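Local coordinates for bifunctional purine biosynthetic protein ADE5,7 (Cryptococcus neoformans var. grubii serotype A, PDB 7LVO), which catalyses the second and fifth steps of de novo purine biosynthesis, this N-terminal half being the GAR synthetase that joins phosphoribosylamine to glycine with ATP, at residues 244-249 with 371-376; 427-432 with 450-455; 137-142 with 303-308. One frame throughout, in Å; residues are numbered along the deposited sequence.

Contact 1. Residues 244-249 with 371-376; sequences LAFSDG and LGYKQG
Strand 240-248 of the ATP-grasp domain's antiparallel sheet meets the loop that leads from helix 354-362 into strand 377-384, and within 244-249 Phe246 is the one residue that touches 371-376. Its CD2 lies 4.0 Å from CD1 of Leu371, the two side chains approaching at a slant. The hydroxyl of Tyr373 takes a different place: Tyr373 OH comes to the edge of the phenylalanine ring, close to its plane, 4.3 Å from Phe246 CE2. In Phe246, CG is anti to the carbonyl carbon (chi1 -61°), which carries the ring off the strand toward the loop. Leu371 holds CG opposite its own backbone N and is extended beyond it (chi2 172°), presenting CD1 to the ring. The two backbones stay well apart, with Phe246 CA and Leu371 CA 10.2 Å from each other. Helix 354-362 fills in around the pair, since both Phe246 and Leu371 rest on Val357, and Met255 touches both Phe246 and Tyr373. On the sheet side, Phe246 also packs on Met315 of the adjacent strand 315-323. The contact buries only 88 Å² and consists of van der Waals and hydrophobic contact; the tyrosine oxygen near the ring edge is probably too far for more than a weak electrostatic contribution. Between residues 244-249 and 371-376 no hydrogen bond forms, so a buried aromatic side chain makes this junction, while elsewhere in the loop the N-H of Leu366 bonds to Asp248 OD2.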
ATOM      1  N   LEU A 244      -6.659   4.784   4.424  1.00 24.07           N
ATOM      2  CA  LEU A 244      -5.742   5.591   3.636  1.00 26.38           C
ATOM      3  C   LEU A 244      -6.139   7.058   3.735  1.00 24.47           C
ATOM      4  O   LEU A 244      -7.322   7.398   3.627  1.00 20.12           O
ATOM      5  CB  LEU A 244      -5.745   5.150   2.171  1.00 20.21           C
ATOM      6  CG  LEU A 244      -5.099   3.796   1.883  1.00 26.39           C
ATOM      7  CD1 LEU A 244      -5.970   2.654   2.386  1.00 27.98           C
ATOM      8  CD2 LEU A 244      -4.827   3.665   0.385  1.00 34.35           C
ATOM      9  N   ALA A 245      -5.145   7.925   3.922  1.00 22.80           N
ATOM     10  CA  ALA A 245      -5.390   9.348   4.121  1.00 20.33           C
ATOM     11  C   ALA A 245      -4.286  10.165   3.469  1.00 24.27           C
ATOM     12  O   ALA A 245      -3.103   9.866   3.645  1.00 25.00           O
ATOM     13  CB  ALA A 245      -5.476   9.681   5.618  1.00 23.44           C
ATOM     14  N   PHE A 246      -4.679  11.195   2.723  1.00 28.05           N
ATOM     15  CA  PHE A 246      -3.725  12.149   2.173  1.00 22.84           C
ATOM     16  C   PHE A 246      -3.266  13.107   3.261  1.00 27.85           C
ATOM     17  O   PHE A 246      -4.058  13.525   4.108  1.00 18.64           O
ATOM     18  CB  PHE A 246      -4.353  12.938   1.023  1.00 26.38           C
ATOM     19  CG  PHE A 246      -4.782  12.088  -0.136  1.00 20.73           C
ATOM     20  CD1 PHE A 246      -3.898  11.774  -1.149  1.00 22.68           C
ATOM     21  CD2 PHE A 246      -6.086  11.605  -0.215  1.00 19.76           C
ATOM     22  CE1 PHE A 246      -4.299  10.988  -2.222  1.00 15.40           C
ATOM     23  CE2 PHE A 246      -6.488  10.821  -1.272  1.00 27.32           C
ATOM     24  CZ  PHE A 246      -5.593  10.516  -2.288  1.00 24.28           C
ATOM     25  N   SER A 247      -1.986  13.478   3.218  1.00 25.54           N
ATOM     26  CA  SER A 247      -1.404  14.348   4.232  1.00 27.12           C
ATOM     27  C   SER A 247      -0.443  15.332   3.594  1.00 17.22           C
ATOM     28  O   SER A 247       0.357  14.958   2.728  1.00 21.38           O
ATOM     29  CB  SER A 247      -0.660  13.540   5.303  1.00 22.94           C
ATOM     30  OG  SER A 247       0.031  14.385   6.192  1.00 27.47           O
ATOM     31  N   ASP A 248      -0.524  16.589   4.028  1.00 23.85           N
ATOM     32  CA  ASP A 248       0.435  17.611   3.624  1.00 22.42           C
ATOM     33  C   ASP A 248       1.296  18.087   4.791  1.00 26.27           C
ATOM     34  O   ASP A 248       1.925  19.148   4.703  1.00 26.57           O
ATOM     35  CB  ASP A 248      -0.290  18.786   2.967  1.00 24.67           C
ATOM     36  CG  ASP A 248      -1.014  19.677   3.969  1.00 18.35           C
ATOM     37  OD1 ASP A 248      -1.040  19.364   5.186  1.00 20.23           O
ATOM     38  OD2 ASP A 248      -1.564  20.709   3.530  1.00 19.88           O
ATOM     39  N   GLY A 249       1.338  17.315   5.882  1.00 21.18           N
ATOM     40  CA  GLY A 249       2.075  17.654   7.069  1.00 25.30           C
ATOM     41  C   GLY A 249       1.234  18.318   8.143  1.00 17.55           C
ATOM     42  O   GLY A 249       1.567  18.225   9.328  1.00 17.92           O
ATOM     43  N   LEU A 371     -11.994  17.547  -2.998  1.00 46.79           N
ATOM     44  CA  LEU A 371     -11.666  16.129  -2.849  1.00 52.00           C
ATOM     45  C   LEU A 371     -12.889  15.451  -2.233  1.00 52.85           C
ATOM     46  O   LEU A 371     -13.132  15.588  -1.029  1.00 65.76           O
ATOM     47  CB  LEU A 371     -10.426  15.938  -1.994  1.00 42.44           C
ATOM     48  CG  LEU A 371      -9.740  14.575  -2.047  1.00 44.70           C
ATOM     49  CD1 LEU A 371      -8.413  14.626  -1.278  1.00 43.33           C
ATOM     50  CD2 LEU A 371     -10.625  13.475  -1.499  1.00 43.31           C
ATOM     51  N   GLY A 372     -13.649  14.735  -3.066  1.00 43.98           N
ATOM     52  CA  GLY A 372     -14.832  14.041  -2.610  1.00 40.66           C
ATOM     53  C   GLY A 372     -14.847  12.604  -3.101  1.00 40.43           C
ATOM     54  O   GLY A 372     -14.015  12.192  -3.916  1.00 36.78           O
ATOM     55  N   TYR A 373     -15.817  11.847  -2.590  1.00 33.41           N
ATOM     56  CA  TYR A 373     -15.977  10.440  -2.932  1.00 41.78           C
ATOM     57  C   TYR A 373     -17.421  10.165  -3.319  1.00 39.80           C
ATOM     58  O   TYR A 373     -18.353  10.636  -2.656  1.00 39.26           O
ATOM     59  CB  TYR A 373     -15.560   9.541  -1.762  1.00 32.66           C
ATOM     60  CG  TYR A 373     -14.198   9.882  -1.200  1.00 30.79           C
ATOM     61  CD1 TYR A 373     -13.036   9.548  -1.886  1.00 35.08           C
ATOM     62  CD2 TYR A 373     -14.074  10.533   0.017  1.00 28.05           C
ATOM     63  CE1 TYR A 373     -11.792   9.863  -1.376  1.00 33.57           C
ATOM     64  CE2 TYR A 373     -12.836  10.851   0.533  1.00 33.79           C
ATOM     65  CZ  TYR A 373     -11.700  10.518  -0.167  1.00 28.17           C
ATOM     66  OH  TYR A 373     -10.469  10.829   0.355  1.00 30.33           O
ATOM     67  N   LYS A 374     -17.600   9.399  -4.392  1.00 34.84           N
ATOM     68  CA  LYS A 374     -18.932   9.078  -4.880  1.00 38.85           C
ATOM     69  C   LYS A 374     -19.646   8.129  -3.921  1.00 39.60           C
ATOM     70  O   LYS A 374     -19.054   7.554  -3.005  1.00 42.38           O
ATOM     71  CB  LYS A 374     -18.859   8.456  -6.272  1.00 39.62           C
ATOM     72  CG  LYS A 374     -18.012   7.202  -6.346  1.00 41.17           C
ATOM     73  CD  LYS A 374     -17.838   6.714  -7.787  1.00 39.02           C
ATOM     74  CE  LYS A 374     -18.994   5.817  -8.223  1.00 45.57           C
ATOM     75  NZ  LYS A 374     -18.772   5.256  -9.584  1.00 40.18           N
ATOM     76  N   GLN A 375     -20.948   7.973  -4.140  1.00 42.04           N
ATOM     77  CA  GLN A 375     -21.744   7.050  -3.344  1.00 48.56           C
ATOM     78  C   GLN A 375     -21.613   5.632  -3.894  1.00 43.13           C
ATOM     79  O   GLN A 375     -21.306   5.419  -5.071  1.00 49.14           O
ATOM     80  CB  GLN A 375     -23.207   7.478  -3.327  1.00 43.86           C
ATOM     81  CG  GLN A 375     -23.426   8.906  -2.843  1.00 54.77           C
ATOM     82  CD  GLN A 375     -24.893   9.282  -2.770  1.00 74.37           C
ATOM     83  OE1 GLN A 375     -25.731   8.486  -2.344  1.00 71.09           O
ATOM     84  NE2 GLN A 375     -25.213  10.501  -3.192  1.00 69.83           N
ATOM     85  N   GLY A 376     -21.845   4.662  -3.023  1.00 38.81           N
ATOM     86  CA  GLY A 376     -21.715   3.268  -3.377  1.00 37.21           C
ATOM     87  C   GLY A 376     -20.439   2.641  -2.850  1.00 30.78           C
ATOM     88  O   GLY A 376     -19.781   3.148  -1.940  1.00 28.79           O
TER

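Contact 2. Residues 427-432 with 450-455; sequences RVLAVC and SQISFQ. With EDO (1,2-ethanediol), chain C.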
ATOM      1  N   ARG A 427       0.870 -11.896  -8.291  1.00 27.85           N
ATOM      2  CA  ARG A 427      -0.405 -11.247  -8.551  1.00 24.62           C
ATOM      3  C   ARG A 427      -0.366 -10.649  -9.952  1.00 27.30           C
ATOM      4  O   ARG A 427       0.432  -9.743 -10.225  1.00 27.35           O
ATOM      5  CB  ARG A 427      -0.685 -10.175  -7.497  1.00 28.97           C
ATOM      6  CG  ARG A 427      -0.776 -10.727  -6.080  1.00 27.78           C
ATOM      7  CD  ARG A 427      -1.253  -9.676  -5.080  1.00 30.90           C
ATOM      8  NE  ARG A 427      -0.257  -8.638  -4.855  1.00 24.80           N
ATOM      9  CZ  ARG A 427      -0.453  -7.551  -4.122  1.00 31.60           C
ATOM     10  NH1 ARG A 427      -1.602  -7.325  -3.511  1.00 29.51           N
ATOM     11  NH2 ARG A 427       0.534  -6.676  -3.986  1.00 29.50           N
ATOM     12  N   VAL A 428      -1.213 -11.161 -10.841  1.00 27.23           N
ATOM     13  CA  VAL A 428      -1.162 -10.780 -12.248  1.00 26.01           C
ATOM     14  C   VAL A 428      -1.956  -9.509 -12.511  1.00 29.30           C
ATOM     15  O   VAL A 428      -1.446  -8.557 -13.112  1.00 22.46           O
ATOM     16  CB  VAL A 428      -1.662 -11.949 -13.121  1.00 32.88           C
ATOM     17  CG1 VAL A 428      -1.535 -11.607 -14.594  1.00 31.62           C
ATOM     18  CG2 VAL A 428      -0.884 -13.214 -12.800  1.00 32.56           C
ATOM     19  N   LEU A 429      -3.211  -9.465 -12.074  1.00 25.85           N
ATOM     20  CA  LEU A 429      -4.050  -8.303 -12.318  1.00 22.96           C
ATOM     21  C   LEU A 429      -5.186  -8.300 -11.300  1.00 27.28           C
ATOM     22  O   LEU A 429      -5.334  -9.220 -10.490  1.00 22.40           O
ATOM     23  CB  LEU A 429      -4.574  -8.292 -13.759  1.00 26.20           C
ATOM     24  CG  LEU A 429      -5.392  -9.492 -14.258  1.00 26.66           C
ATOM     25  CD1 LEU A 429      -6.804  -9.471 -13.687  1.00 26.75           C
ATOM     26  CD2 LEU A 429      -5.419  -9.513 -15.771  1.00 26.76           C
ATOM     27  N   ALA A 430      -5.992  -7.247 -11.347  1.00 31.57           N
ATOM     28  CA  ALA A 430      -7.145  -7.096 -10.471  1.00 23.69           C
ATOM     29  C   ALA A 430      -8.331  -6.635 -11.304  1.00 18.90           C
ATOM     30  O   ALA A 430      -8.218  -5.676 -12.073  1.00 24.46           O
ATOM     31  CB  ALA A 430      -6.856  -6.096  -9.347  1.00 19.86           C
ATOM     32  N   VAL A 431      -9.454  -7.327 -11.163  1.00 17.28           N
ATOM     33  CA  VAL A 431     -10.704  -6.961 -11.823  1.00 20.02           C
ATOM     34  C   VAL A 431     -11.530  -6.175 -10.814  1.00 19.78           C
ATOM     35  O   VAL A 431     -11.863  -6.693  -9.744  1.00 24.73           O
ATOM     36  CB  VAL A 431     -11.461  -8.198 -12.325  1.00 27.83           C
ATOM     37  CG1 VAL A 431     -12.692  -7.777 -13.121  1.00 33.82           C
ATOM     38  CG2 VAL A 431     -10.550  -9.067 -13.173  1.00 29.74           C
ATOM     39  N   CYS A 432     -11.845  -4.929 -11.142  1.00 24.30           N
ATOM     40  CA  CYS A 432     -12.407  -3.990 -10.180  1.00 22.23           C
ATOM     41  C   CYS A 432     -13.672  -3.359 -10.737  1.00 31.16           C
ATOM     42  O   CYS A 432     -13.860  -3.267 -11.952  1.00 25.68           O
ATOM     43  CB  CYS A 432     -11.388  -2.899  -9.840  1.00 20.99           C
ATOM     44  SG  CYS A 432      -9.709  -3.521  -9.523  1.00 22.34           S
ATOM     45  N   SER A 450     -14.782 -13.513 -16.137  1.00 30.98           N
ATOM     46  CA  SER A 450     -15.067 -14.476 -17.191  1.00 42.88           C
ATOM     47  C   SER A 450     -14.433 -14.095 -18.521  1.00 39.57           C
ATOM     48  O   SER A 450     -14.341 -14.947 -19.415  1.00 37.87           O
ATOM     49  CB  SER A 450     -16.579 -14.614 -17.370  1.00 41.17           C
ATOM     50  OG  SER A 450     -17.218 -14.866 -16.127  1.00 51.09           O
ATOM     51  N   GLN A 451     -13.999 -12.848 -18.675  1.00 29.79           N
ATOM     52  CA  GLN A 451     -13.387 -12.372 -19.906  1.00 24.67           C
ATOM     53  C   GLN A 451     -11.863 -12.369 -19.834  1.00 31.57           C
ATOM     54  O   GLN A 451     -11.211 -11.785 -20.706  1.00 38.37           O
ATOM     55  CB  GLN A 451     -13.891 -10.965 -20.227  1.00 32.92           C
ATOM     56  CG  GLN A 451     -15.410 -10.836 -20.224  1.00 41.02           C
ATOM     57  CD  GLN A 451     -16.074 -11.758 -21.218  1.00 36.81           C
ATOM     58  OE1 GLN A 451     -15.433 -12.265 -22.137  1.00 32.44           O
ATOM     59  NE2 GLN A 451     -17.373 -11.984 -21.037  1.00 44.64           N
ATOM     60  N   ILE A 452     -11.285 -12.989 -18.810  1.00 29.16           N
ATOM     61  CA  ILE A 452      -9.838 -13.064 -18.640  1.00 31.57           C
ATOM     62  C   ILE A 452      -9.475 -14.526 -18.418  1.00 37.43           C
ATOM     63  O   ILE A 452     -10.139 -15.227 -17.644  1.00 39.03           O
ATOM     64  CB  ILE A 452      -9.345 -12.196 -17.464  1.00 34.13           C
ATOM     65  CG1 ILE A 452      -9.808 -10.754 -17.637  1.00 28.58           C
ATOM     66  CG2 ILE A 452      -7.822 -12.265 -17.350  1.00 26.75           C
ATOM     67  CD1 ILE A 452      -9.509  -9.862 -16.454  1.00 32.59           C
ATOM     68  N   SER A 453      -8.421 -14.984 -19.089  1.00 28.92           N
ATOM     69  CA  SER A 453      -8.014 -16.377 -18.981  1.00 34.60           C
ATOM     70  C   SER A 453      -6.520 -16.503 -19.235  1.00 34.27           C
ATOM     71  O   SER A 453      -6.009 -15.980 -20.229  1.00 35.78           O
ATOM     72  CB  SER A 453      -8.797 -17.250 -19.972  1.00 33.80           C
ATOM     73  OG  SER A 453      -8.438 -18.615 -19.846  1.00 47.22           O
ATOM     74  N   PHE A 454      -5.830 -17.193 -18.330  1.00 30.43           N
ATOM     75  CA  PHE A 454      -4.448 -17.596 -18.552  1.00 30.63           C
ATOM     76  C   PHE A 454      -4.191 -18.864 -17.746  1.00 33.28           C
ATOM     77  O   PHE A 454      -4.785 -19.073 -16.683  1.00 32.20           O
ATOM     78  CB  PHE A 454      -3.451 -16.490 -18.186  1.00 29.42           C
ATOM     79  CG  PHE A 454      -3.540 -16.019 -16.767  1.00 25.30           C
ATOM     80  CD1 PHE A 454      -2.788 -16.624 -15.776  1.00 26.46           C
ATOM     81  CD2 PHE A 454      -4.365 -14.959 -16.426  1.00 23.73           C
ATOM     82  CE1 PHE A 454      -2.860 -16.186 -14.465  1.00 25.46           C
ATOM     83  CE2 PHE A 454      -4.444 -14.518 -15.118  1.00 31.84           C
ATOM     84  CZ  PHE A 454      -3.692 -15.124 -14.136  1.00 25.31           C
ATOM     85  N   GLN A 455      -3.300 -19.707 -18.268  1.00 33.84           N
ATOM     86  CA  GLN A 455      -3.043 -21.009 -17.674  1.00 34.99           C
ATOM     87  C   GLN A 455      -2.685 -20.870 -16.202  1.00 26.00           C
ATOM     88  O   GLN A 455      -1.787 -20.108 -15.833  1.00 31.63           O
ATOM     89  CB  GLN A 455      -1.915 -21.713 -18.432  1.00 32.04           C
ATOM     90  CG  GLN A 455      -1.648 -23.140 -17.977  1.00 43.36           C
ATOM     91  CD  GLN A 455      -2.807 -24.075 -18.270  1.00 34.81           C
ATOM     92  OE1 GLN A 455      -3.496 -23.933 -19.283  1.00 34.07           O
ATOM     93  NE2 GLN A 455      -3.035 -25.028 -17.379  1.00 35.20           N
TER
HETATM   94  C1  EDO C 502       2.841 -10.223  -6.122  1.00 46.89           C
HETATM   95  O1  EDO C 502       4.070 -10.363  -6.845  1.00 46.89           O
HETATM   96  C2  EDO C 502       3.096  -9.575  -4.765  1.00 46.89           C
HETATM   97  O2  EDO C 502       3.469  -8.203  -4.948  1.00 46.89           O
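Ile452 and Leu429 point at each other tip to tip, Leu429 CD1 lying 3.9 Å from Ile452 CD1, where strand 452-453 packs against strand 427-435 of the C domain. The other methyl of the leucine also takes part, with Leu429 CD2 4.0 Å from Ile452 CG2, so the leucine's second methyl meets the isoleucine's short branch. Val431 approaches otherwise: it slides past Ile452 in the opposite direction, and Val431 CG2 comes to 3.5 Å from Ile452 CD1. That methyl rests against both the leucine and the valine, the three methyls forming a triangle; it is reached by a long arm whose CG1 lies beside the backbone N and whose chi2 is extended at 173°. Farther along, Val428 and Phe454 come from opposite directions. Val428 CG2 is 3.6 Å from Phe454 CZ, obliquely to the ring, and Val428 CG1 lies 4.1 Å from Phe454 CE2, so both methyls meet the outer end of the ring. Val428 and Leu429 both face Leu383 of strand 377-384 in a classic beta bulge, consistent with both side chains pointing toward 450-455. The touching parts run nearly antiparallel, 162° apart, yet no hydrogen bond joins them; Val409 and Leu383 of the flanking strands also touch both Leu429 and Ile452. At the strand's start, Arg427 NH2 makes a weak hydrogen bond to O2 of an ethanediol, probably from the crystallisation liquor, 3.4 Å away. All five residues that meet across the segments are buried, and their cohesion is hydrophobic and dispersive, resting on the fit of branched methyls and one ring.

Contact 3. Residues 137-142 with 303-308; sequences PAAAML and KGMRED. With EDO (1,2-ethanediol), chain B.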
ATOM      1  N   PRO A 137      13.077  10.678   3.794  1.00 31.44           N
ATOM      2  CA  PRO A 137      13.761   9.478   4.309  1.00 28.94           C
ATOM      3  C   PRO A 137      13.495   9.215   5.786  1.00 33.87           C
ATOM      4  O   PRO A 137      13.361   8.054   6.195  1.00 25.69           O
ATOM      5  CB  PRO A 137      15.240   9.784   4.048  1.00 27.12           C
ATOM      6  CG  PRO A 137      15.228  10.702   2.867  1.00 37.74           C
ATOM      7  CD  PRO A 137      13.962  11.534   2.979  1.00 25.10           C
ATOM      8  N   ALA A 138      13.408  10.274   6.598  1.00 29.30           N
ATOM      9  CA  ALA A 138      13.141  10.097   8.022  1.00 30.56           C
ATOM     10  C   ALA A 138      11.685   9.713   8.273  1.00 29.23           C
ATOM     11  O   ALA A 138      11.403   8.742   8.987  1.00 30.62           O
ATOM     12  CB  ALA A 138      13.496  11.375   8.779  1.00 33.22           C
ATOM     13  N   ALA A 139      10.745  10.467   7.700  1.00 25.42           N
ATOM     14  CA  ALA A 139       9.333  10.171   7.912  1.00 35.57           C
ATOM     15  C   ALA A 139       8.968   8.776   7.416  1.00 35.66           C
ATOM     16  O   ALA A 139       8.056   8.140   7.961  1.00 26.32           O
ATOM     17  CB  ALA A 139       8.466  11.219   7.212  1.00 30.34           C
ATOM     18  N   ALA A 140       9.664   8.283   6.386  1.00 36.17           N
ATOM     19  CA  ALA A 140       9.391   6.947   5.867  1.00 29.43           C
ATOM     20  C   ALA A 140       9.704   5.853   6.882  1.00 36.25           C
ATOM     21  O   ALA A 140       9.288   4.705   6.678  1.00 28.50           O
ATOM     22  CB  ALA A 140      10.196   6.710   4.588  1.00 29.66           C
ATOM     23  N   MET A 141      10.411   6.179   7.970  1.00 29.14           N
ATOM     24  CA  MET A 141      10.737   5.176   8.975  1.00 33.89           C
ATOM     25  C   MET A 141       9.502   4.649   9.698  1.00 27.13           C
ATOM     26  O   MET A 141       9.588   3.616  10.365  1.00 25.20           O
ATOM     27  CB  MET A 141      11.717   5.758   9.989  1.00 33.81           C
ATOM     28  CG  MET A 141      13.047   6.187   9.386  1.00 35.76           C
ATOM     29  SD  MET A 141      14.203   6.832  10.620  1.00 40.20           S
ATOM     30  CE  MET A 141      14.870   5.310  11.290  1.00 50.24           C
ATOM     31  N   LEU A 142       8.361   5.329   9.580  1.00 24.49           N
ATOM     32  CA  LEU A 142       7.126   4.795  10.148  1.00 33.47           C
ATOM     33  C   LEU A 142       6.826   3.401   9.609  1.00 27.97           C
ATOM     34  O   LEU A 142       6.228   2.580  10.310  1.00 26.83           O
ATOM     35  CB  LEU A 142       5.950   5.727   9.853  1.00 35.01           C
ATOM     36  CG  LEU A 142       5.844   7.018  10.652  1.00 32.88           C
ATOM     37  CD1 LEU A 142       4.642   7.833  10.161  1.00 25.72           C
ATOM     38  CD2 LEU A 142       5.729   6.744  12.145  1.00 29.86           C
ATOM     39  N   LYS A 303       0.249  15.106  13.871  1.00 27.70           N
ATOM     40  CA  LYS A 303       0.774  16.087  14.817  1.00 29.39           C
ATOM     41  C   LYS A 303       2.064  15.591  15.456  1.00 28.53           C
ATOM     42  O   LYS A 303       3.024  16.354  15.624  1.00 22.67           O
ATOM     43  CB  LYS A 303      -0.272  16.396  15.895  1.00 28.65           C
ATOM     44  CG  LYS A 303       0.162  17.466  16.883  1.00 51.50           C
ATOM     45  CD  LYS A 303      -0.761  17.526  18.095  1.00 70.45           C
ATOM     46  CE  LYS A 303      -2.178  17.923  17.710  1.00 77.19           C
ATOM     47  NZ  LYS A 303      -3.054  18.061  18.910  1.00 89.49           N
ATOM     48  N   GLY A 304       2.104  14.310  15.828  1.00 27.95           N
ATOM     49  CA  GLY A 304       3.290  13.780  16.471  1.00 23.70           C
ATOM     50  C   GLY A 304       4.519  13.852  15.589  1.00 29.45           C
ATOM     51  O   GLY A 304       5.631  14.088  16.077  1.00 25.21           O
ATOM     52  N   MET A 305       4.340  13.645  14.280  1.00 24.06           N
ATOM     53  CA  MET A 305       5.478  13.697  13.369  1.00 28.35           C
ATOM     54  C   MET A 305       6.060  15.107  13.292  1.00 26.55           C
ATOM     55  O   MET A 305       7.281  15.274  13.215  1.00 30.77           O
ATOM     56  CB  MET A 305       5.063  13.204  11.983  1.00 26.28           C
ATOM     57  CG  MET A 305       4.726  11.714  11.930  1.00 26.88           C
ATOM     58  SD  MET A 305       6.138  10.649  12.317  1.00 27.88           S
ATOM     59  CE  MET A 305       7.025  10.706  10.752  1.00 25.36           C
ATOM     60  N   ARG A 306       5.204  16.133  13.314  1.00 23.55           N
ATOM     61  CA  ARG A 306       5.711  17.502  13.386  1.00 29.61           C
ATOM     62  C   ARG A 306       6.473  17.734  14.689  1.00 30.49           C
ATOM     63  O   ARG A 306       7.589  18.257  14.684  1.00 23.00           O
ATOM     64  CB  ARG A 306       4.569  18.514  13.263  1.00 28.74           C
ATOM     65  CG  ARG A 306       3.940  18.593  11.895  1.00 33.52           C
ATOM     66  CD  ARG A 306       3.239  19.942  11.679  1.00 24.41           C
ATOM     67  NE  ARG A 306       2.323  20.268  12.773  1.00 23.29           N
ATOM     68  CZ  ARG A 306       1.089  19.798  12.887  1.00 34.33           C
ATOM     69  NH1 ARG A 306       0.592  18.945  12.004  1.00 27.01           N
ATOM     70  NH2 ARG A 306       0.335  20.194  13.913  1.00 24.51           N
ATOM     71  N   GLU A 307       5.879  17.341  15.817  1.00 28.70           N
ATOM     72  CA  GLU A 307       6.540  17.525  17.106  1.00 34.66           C
ATOM     73  C   GLU A 307       7.892  16.825  17.137  1.00 33.78           C
ATOM     74  O   GLU A 307       8.877  17.381  17.642  1.00 35.83           O
ATOM     75  CB  GLU A 307       5.643  17.011  18.230  1.00 34.55           C
ATOM     76  CG  GLU A 307       4.365  17.809  18.399  1.00 43.11           C
ATOM     77  CD  GLU A 307       3.390  17.161  19.365  1.00 46.35           C
ATOM     78  OE1 GLU A 307       3.431  15.918  19.513  1.00 36.99           O
ATOM     79  OE2 GLU A 307       2.582  17.900  19.974  1.00 46.54           O
ATOM     80  N   ASP A 308       7.966  15.609  16.588  1.00 26.57           N
ATOM     81  CA  ASP A 308       9.229  14.887  16.546  1.00 26.76           C
ATOM     82  C   ASP A 308      10.204  15.474  15.537  1.00 26.16           C
ATOM     83  O   ASP A 308      11.358  15.034  15.496  1.00 31.44           O
ATOM     84  CB  ASP A 308       8.985  13.410  16.232  1.00 24.41           C
ATOM     85  CG  ASP A 308       8.336  12.666  17.387  1.00 37.97           C
ATOM     86  OD1 ASP A 308       8.141  13.280  18.456  1.00 34.54           O
ATOM     87  OD2 ASP A 308       8.011  11.471  17.224  1.00 35.31           O
TER
HETATM   88  C1  EDO B 501      15.959  13.354   5.501  1.00 36.70           C
HETATM   89  O1  EDO B 501      14.625  12.916   5.801  1.00 36.70           O
HETATM   90  C2  EDO B 501      15.919  14.502   4.503  1.00 36.70           C
HETATM   91  O2  EDO B 501      15.202  15.601   5.066  1.00 36.70           O
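Met305, near the C-terminal end of helix 287-307 in the ATP-grasp domain, pushes its thioether against Ala139 and Leu142, where a type I beta turn from Ala138 to Met141 leads into the short helix 141-144. The methionine is folded: CG leaves CB on the side away from the carbonyl carbon, and the chain then bends at both chi2 (-63°) and chi3 (-79°). These bends swing CE round to the turn, 3.7 Å from Ala139 CA and 3.9 Å from Ala139 CB. Leu142 meets the same group tip to tip, its extended chi2 carrying the branched end out toward the thioether. Leu142 CD1 is 3.8 Å from both Met305 SD and Met305 CE, while Leu142 CD2 is 3.9 Å from Met305 SD. Sulfur and terminal methyl are thus both engaged by one leucine, and CE is additionally shared with the alanine. Helix 146-155 closes the group, its Phe152 touching both Leu142 and Met305. Beside this apolar patch, Asp308 forms a salt bridge to Arg155 of the same helix and a hydrogen bond to His156. The turn itself is held by a backbone bond from Met141 N to Ala138 O. No hydrogen bond links the two segments, which join the N-domain side of the chain to the ATP-grasp domain. On another side of the turn, Ala138 N donates to O1 of an ethanediol, probably from the crystallisation liquor, at 3.0 Å and an N-H...O angle of 154°.

Contacts 1 and 3 touch: Gly249 O, at the end of one segment of contact 1, lies 2.9 Å from Arg306 NH1, next to Met305 of contact 3, a probable hydrogen bond between places whose centres are about 21 Å apart. Their segments alternate along the chain. Contact 2 lies apart in the C domain, its centre about 28 Å from that of contact 1 and about 38 Å from that of contact 3, on the opposite side of the chain's centre from the latter. Contact 3 is nearest the predicted magnesium site: the side chain of Leu142 is about 8 Å from that of Asn333 and about 9 Å from that of Glu331. Contacts 1 and 2 lie away from it.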